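Local coordinates for protein 4-alpha-glucanotransferase (PDB 5B68) that is an amylomaltase, also called disproportionating enzyme, built on a TIM-barrel core with an N-terminal beta-sandwich domain, at residues L677-S680 with S684-I687. Sequence-based numbering, arbitrary orientation.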
loop_
_atom_site.group_PDB
_atom_site.type_symbol
_atom_site.label_atom_id
_atom_site.label_comp_id
_atom_site.label_asym_id
_atom_site.label_seq_id
_atom_site.Cartn_x
_atom_site.Cartn_y
_atom_site.Cartn_z
ATOM N N LEU A 677 16.094 15.871 1.113
ATOM C CA LEU A 677 16.946 15.308 2.188
ATOM C C LEU A 677 18.015 16.360 2.537
ATOM O O LEU A 677 18.791 16.767 1.664
ATOM C CB LEU A 677 17.622 14.011 1.687
ATOM C CG LEU A 677 18.471 13.253 2.737
ATOM C CD1 LEU A 677 17.596 12.694 3.847
ATOM C CD2 LEU A 677 19.337 12.180 2.049
ATOM N N CYS A 678 18.037 16.794 3.795
ATOM C CA CYS A 678 19.061 17.751 4.211
ATOM C C CYS A 678 19.631 17.362 5.546
ATOM O O CYS A 678 18.930 16.708 6.323
ATOM C CB CYS A 678 18.455 19.141 4.316
ATOM S SG CYS A 678 17.872 19.827 2.727
ATOM N N ASP A 679 20.878 17.837 5.820
ATOM C CA ASP A 679 21.568 17.532 7.121
ATOM C C ASP A 679 21.099 18.481 8.224
ATOM O O ASP A 679 20.159 19.219 7.994
ATOM C CB ASP A 679 23.093 17.544 6.968
ATOM C CG ASP A 679 23.649 18.920 6.501
ATOM O OD1 ASP A 679 22.951 19.975 6.694
ATOM O OD2 ASP A 679 24.732 18.890 5.859
ATOM N N SER A 680 21.676 18.401 9.430
ATOM C CA SER A 680 21.224 19.250 10.550
ATOM C C SER A 680 21.307 20.777 10.322
ATOM O O SER A 680 20.555 21.553 10.944
ATOM C CB SER A 680 22.002 18.861 11.790
ATOM O OG SER A 680 21.649 17.531 12.129
ATOM N N SER A 684 21.540 20.365 1.590
ATOM C CA SER A 684 21.223 19.157 0.799
ATOM C C SER A 684 22.298 18.078 0.949
ATOM O O SER A 684 23.497 18.347 0.835
ATOM C CB SER A 684 21.090 19.509 -0.658
ATOM O OG SER A 684 20.939 18.353 -1.460
ATOM N N VAL A 685 21.895 16.817 1.159
ATOM C CA VAL A 685 22.858 15.720 1.124
ATOM C C VAL A 685 22.583 14.869 -0.109
ATOM O O VAL A 685 21.515 14.229 -0.146
ATOM C CB VAL A 685 22.732 14.844 2.390
ATOM C CG1 VAL A 685 23.782 13.737 2.338
ATOM C CG2 VAL A 685 22.902 15.745 3.631
ATOM N N LEU A 686 23.499 14.875 -1.071
ATOM C CA LEU A 686 23.382 14.042 -2.246
ATOM C C LEU A 686 23.723 12.594 -1.956
ATOM O O LEU A 686 24.547 12.311 -1.059
ATOM C CB LEU A 686 24.203 14.523 -3.408
ATOM C CG LEU A 686 23.923 15.975 -3.891
ATOM C CD1 LEU A 686 24.892 16.334 -5.030
ATOM C CD2 LEU A 686 22.487 16.150 -4.365
ATOM N N ILE A 687 23.248 11.690 -2.838
ATOM C CA ILE A 687 23.614 10.253 -2.667
ATOM C C ILE A 687 25.134 10.082 -2.671
ATOM O O ILE A 687 25.705 9.280 -1.903
ATOM C CB ILE A 687 22.991 9.373 -3.748
ATOM C CG1 ILE A 687 21.503 9.354 -3.539
ATOM C CG2 ILE A 687 23.566 7.948 -3.713
ATOM C CD1 ILE A 687 20.679 8.859 -4.723
HETATM O O HOH W 1 18.619 16.880 -0.958
HETATM O O HOH W 2 25.245 18.597 3.355
#
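Val685 turns its side chain toward 677-680, and its backbone N donates to Leu677 O. That bond is 3.1 Å long and nearly straight at the hydrogen (165°). The donor lies above the carbonyl plane. A CA-H...O contact from Ser684 CA reaches the same oxygen at 3.5 Å. Cys678 faces Ser684 in a single beta bridge. The pairing is limited to this one bridge, and neither segment is a regular strand.

The tight part surrounds Val685. Its CG1 stands anti to the backbone N (chi1 -178°), which leaves CG2 to lie against Asp679, 3.6 Å from Asp679 N. Leu677 CD2 lies 3.7 Å from Val685 O and 4.3 Å from Val685 CB. Beside the bridge, Cys678 SG rests 3.9 Å from Ser684 N, a van der Waals touch.

In contrast to this direct packing, waters mediate the contact at two separate spots. One sits beside the backbone bond and donates to Leu677 O and Ser684 OG, so Leu677 O takes both a backbone N-H and a water. Ser684 OG also makes a hydrogen bond with Asn278 O, outside the two segments. The other water joins Asp679 OD2 (2.6 Å) to Ser684 O, while Asp679 OD1 accepts from Asn683 N in the intervening turn.

The contact belongs to the long loop between helices 650-654 and 694-702. Leu677 and Val685 both pack on helix 650-654, which directly follows barrel strand 645-649, and Ile687 reaches helix 198-209.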